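Local coordinates for EST1E (Clostridium proteoclasticum, PDB 2WTM), which probably hydrolyses feruloyl and other carboxylic esters as a promiscuous alpha/beta-hydrolase esterase from a rumen bacterium, at residues K150-D158 and G170-T178. Residues are numbered along the deposited sequence; the frame is centred on the assembly and turned at random.
Sequences KFDPENIPD and GNYVRVAQT
Ile156 provides the apolar centre of the contact, its two arms spread along one side of helix 171-176. With CG1 anti to the carbonyl carbon (chi1 -70°), Ile156 CD1 reaches Val173 CG1 at 3.7 Å and also touches Arg174 CG, while the CG2 branch rests on the backbone of Gly170. Phe151 meets Val173 from the opposite direction, Phe151 CE1 lying 3.7 Å from Val173 CG1, a methyl thus shared by ring and isoleucine. Two direct hydrogen bonds close the ends of this patch. At one, the extended Gln177 side chain sends NE2 to Pro153 O (3.1 Å), almost straight and on a carbonyl lone pair; NE2 also bonds Ala141 O, and the strongest polar partner of the side chain is Arg122 of the second subunit. At the other, Gly170 N donates to Asp158 O (3.0 Å) from well above the carbonyl plane. Arg174 lays one guanidinium face over Ile156 CB; in the plane of that group, NH2 donates to a water that also bonds Ile156 O and Asp158 OD1, while NH1 forms a salt bridge with Asp123 of the second subunit. Within 150-158, Asp152 OD1 accepts from Glu154 N (2.9 Å), forming an Asx turn. The whole packs a loop against a short helix in the insertion between strands 125-131 and 192-197, the usual cap position of alpha/beta-hydrolases, here forming part of the interface with the second subunit.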
loop_
_atom_site.group_PDB
_atom_site.type_symbol
_atom_site.label_atom_id
_atom_site.label_comp_id
_atom_site.label_asym_id
_atom_site.label_seq_id
_atom_site.Cartn_x
_atom_site.Cartn_y
_atom_site.Cartn_z
ATOM N N LYS A 150 -18.939 9.249 -9.854
ATOM C CA LYS A 150 -18.270 10.520 -9.654
ATOM C C LYS A 150 -18.463 11.067 -8.256
ATOM O O LYS A 150 -19.552 11.016 -7.681
ATOM C CB LYS A 150 -18.775 11.542 -10.704
ATOM C CG LYS A 150 -18.463 11.055 -12.120
ATOM C CD LYS A 150 -18.314 12.223 -13.134
ATOM C CE LYS A 150 -16.824 12.819 -13.206
ATOM N NZ LYS A 150 -15.814 12.057 -14.109
ATOM N N PHE A 151 -17.416 11.682 -7.703
ATOM C CA PHE A 151 -17.466 12.176 -6.304
ATOM C C PHE A 151 -16.404 13.246 -6.166
ATOM O O PHE A 151 -15.662 13.481 -7.121
ATOM C CB PHE A 151 -17.216 11.021 -5.281
ATOM C CG PHE A 151 -16.025 10.183 -5.635
ATOM C CD1 PHE A 151 -14.734 10.619 -5.279
ATOM C CD2 PHE A 151 -16.169 9.033 -6.377
ATOM C CE1 PHE A 151 -13.608 9.889 -5.687
ATOM C CE2 PHE A 151 -15.091 8.319 -6.790
ATOM C CZ PHE A 151 -13.775 8.743 -6.446
ATOM N N ASP A 152 -16.367 13.892 -5.002
ATOM C CA ASP A 152 -15.386 14.943 -4.697
ATOM C C ASP A 152 -14.123 14.216 -4.259
ATOM O O ASP A 152 -14.170 13.443 -3.252
ATOM C CB ASP A 152 -15.884 15.799 -3.533
ATOM C CG ASP A 152 -14.943 16.950 -3.201
ATOM O OD1 ASP A 152 -13.781 16.992 -3.690
ATOM O OD2 ASP A 152 -15.398 17.877 -2.448
ATOM N N PRO A 153 -13.040 14.394 -5.033
ATOM C CA PRO A 153 -11.821 13.647 -4.636
ATOM C C PRO A 153 -11.159 14.153 -3.367
ATOM O O PRO A 153 -10.224 13.531 -2.867
ATOM C CB PRO A 153 -10.895 13.819 -5.830
ATOM C CG PRO A 153 -11.290 15.196 -6.411
ATOM C CD PRO A 153 -12.824 15.206 -6.236
ATOM N N GLU A 154 -11.586 15.313 -2.857
ATOM C CA GLU A 154 -11.142 15.845 -1.620
ATOM C C GLU A 154 -12.164 15.694 -0.490
ATOM O O GLU A 154 -11.908 16.149 0.618
ATOM C CB GLU A 154 -10.862 17.359 -1.806
ATOM C CG GLU A 154 -9.842 17.651 -2.885
ATOM C CD GLU A 154 -8.498 16.988 -2.620
ATOM O OE1 GLU A 154 -8.101 17.022 -1.454
ATOM O OE2 GLU A 154 -7.873 16.518 -3.578
ATOM N N ASN A 155 -13.307 15.059 -0.741
ATOM C CA ASN A 155 -14.237 14.712 0.329
ATOM C C ASN A 155 -14.879 13.402 -0.106
ATOM O O ASN A 155 -16.015 13.291 -0.582
ATOM C CB ASN A 155 -15.274 15.807 0.573
ATOM C CG ASN A 155 -14.652 17.074 1.172
ATOM O OD1 ASN A 155 -14.197 17.081 2.346
ATOM N ND2 ASN A 155 -14.536 18.114 0.343
ATOM N N ILE A 156 -14.040 12.420 -0.045
ATOM C CA ILE A 156 -14.351 11.077 -0.574
ATOM C C ILE A 156 -15.496 10.473 0.260
ATOM O O ILE A 156 -15.471 10.552 1.481
ATOM C CB ILE A 156 -13.103 10.194 -0.452
ATOM C CG1 ILE A 156 -12.047 10.676 -1.433
ATOM C CG2 ILE A 156 -13.371 8.659 -0.697
ATOM C CD1 ILE A 156 -10.685 10.095 -1.189
ATOM N N PRO A 157 -16.459 9.861 -0.408
ATOM C CA PRO A 157 -17.501 9.246 0.387
ATOM C C PRO A 157 -17.038 8.111 1.304
ATOM O O PRO A 157 -16.142 7.342 0.966
ATOM C CB PRO A 157 -18.439 8.664 -0.636
ATOM C CG PRO A 157 -17.998 9.112 -1.928
ATOM C CD PRO A 157 -16.658 9.670 -1.847
ATOM N N ASP A 158 -17.771 7.887 2.388
ATOM C CA ASP A 158 -17.445 6.768 3.275
ATOM C C ASP A 158 -17.670 5.424 2.561
ATOM O O ASP A 158 -16.972 4.453 2.837
ATOM C CB ASP A 158 -18.292 6.797 4.534
ATOM C CG ASP A 158 -17.897 7.887 5.520
ATOM O OD1 ASP A 158 -16.729 8.404 5.518
ATOM O OD2 ASP A 158 -18.809 8.196 6.330
ATOM N N GLY A 170 -14.635 4.067 1.066
ATOM C CA GLY A 170 -13.845 5.092 0.351
ATOM C C GLY A 170 -12.369 4.972 0.603
ATOM O O GLY A 170 -11.579 5.538 -0.158
ATOM N N ASN A 171 -11.984 4.124 1.548
ATOM C CA ASN A 171 -10.558 3.821 1.716
ATOM C C ASN A 171 -9.957 3.281 0.388
ATOM O O ASN A 171 -8.790 3.503 0.084
ATOM C CB ASN A 171 -10.343 2.719 2.781
ATOM C CG ASN A 171 -10.629 3.216 4.189
ATOM O OD1 ASN A 171 -10.731 4.447 4.392
ATOM N ND2 ASN A 171 -10.809 2.306 5.144
ATOM N N TYR A 172 -10.731 2.520 -0.381
ATOM C CA TYR A 172 -10.256 2.044 -1.699
ATOM C C TYR A 172 -9.716 3.288 -2.473
ATOM O O TYR A 172 -8.624 3.208 -3.056
ATOM C CB TYR A 172 -11.378 1.327 -2.486
ATOM C CG TYR A 172 -10.926 0.921 -3.888
ATOM C CD1 TYR A 172 -10.621 -0.351 -4.207
ATOM C CD2 TYR A 172 -10.776 1.866 -4.874
ATOM C CE1 TYR A 172 -10.141 -0.673 -5.442
ATOM C CE2 TYR A 172 -10.291 1.572 -6.118
ATOM C CZ TYR A 172 -9.996 0.282 -6.420
ATOM O OH TYR A 172 -9.535 -0.065 -7.687
ATOM N N VAL A 173 -10.504 4.358 -2.526
ATOM C CA VAL A 173 -10.133 5.601 -3.224
ATOM C C VAL A 173 -8.948 6.346 -2.573
ATOM O O VAL A 173 -8.032 6.742 -3.270
ATOM C CB VAL A 173 -11.338 6.579 -3.376
ATOM C CG1 VAL A 173 -10.963 7.883 -4.093
ATOM C CG2 VAL A 173 -12.499 5.809 -4.074
ATOM N N ARG A 174 -8.970 6.449 -1.241
ATOM C CA ARG A 174 -7.831 7.050 -0.500
ATOM C C ARG A 174 -6.505 6.412 -0.864
ATOM O O ARG A 174 -5.510 7.064 -1.042
ATOM C CB ARG A 174 -8.098 6.994 0.971
ATOM C CG ARG A 174 -9.356 7.699 1.431
ATOM C CD ARG A 174 -9.539 7.757 2.879
ATOM N NE ARG A 174 -10.787 8.409 3.264
ATOM C CZ ARG A 174 -10.912 9.710 3.469
ATOM N NH1 ARG A 174 -9.858 10.498 3.343
ATOM N NH2 ARG A 174 -12.080 10.235 3.832
ATOM N N VAL A 175 -6.524 5.068 -0.964
ATOM C CA VAL A 175 -5.343 4.313 -1.342
ATOM C C VAL A 175 -5.003 4.503 -2.810
ATOM O O VAL A 175 -3.871 4.738 -3.198
ATOM C CB VAL A 175 -5.548 2.820 -1.016
ATOM C CG1 VAL A 175 -4.502 1.973 -1.671
ATOM C CG2 VAL A 175 -5.592 2.602 0.496
ATOM N N ALA A 176 -5.979 4.358 -3.677
ATOM C CA ALA A 176 -5.748 4.432 -5.111
ATOM C C ALA A 176 -5.112 5.755 -5.515
ATOM O O ALA A 176 -4.251 5.832 -6.409
ATOM C CB ALA A 176 -7.035 4.230 -5.901
ATOM N N GLN A 177 -5.613 6.808 -4.917
ATOM C CA GLN A 177 -5.105 8.107 -5.253
ATOM C C GLN A 177 -3.576 8.251 -5.051
ATOM O O GLN A 177 -2.937 9.141 -5.669
ATOM C CB GLN A 177 -5.826 9.161 -4.400
ATOM C CG GLN A 177 -7.261 9.488 -4.797
ATOM C CD GLN A 177 -7.813 10.629 -3.968
ATOM O OE1 GLN A 177 -7.324 10.925 -2.897
ATOM N NE2 GLN A 177 -8.914 11.235 -4.459
ATOM N N THR A 178 -2.999 7.417 -4.161
ATOM C CA THR A 178 -1.567 7.574 -3.820
ATOM C C THR A 178 -0.650 7.008 -4.893
ATOM O O THR A 178 0.558 7.217 -4.898
ATOM C CB THR A 178 -1.244 6.963 -2.529
ATOM O OG1 THR A 178 -1.179 5.524 -2.634
ATOM C CG2 THR A 178 -2.169 7.464 -1.410
HETATM O O HOH W 1 -14.839 8.931 3.774
HETATM O O HOH W 2 -14.226 4.630 4.026
#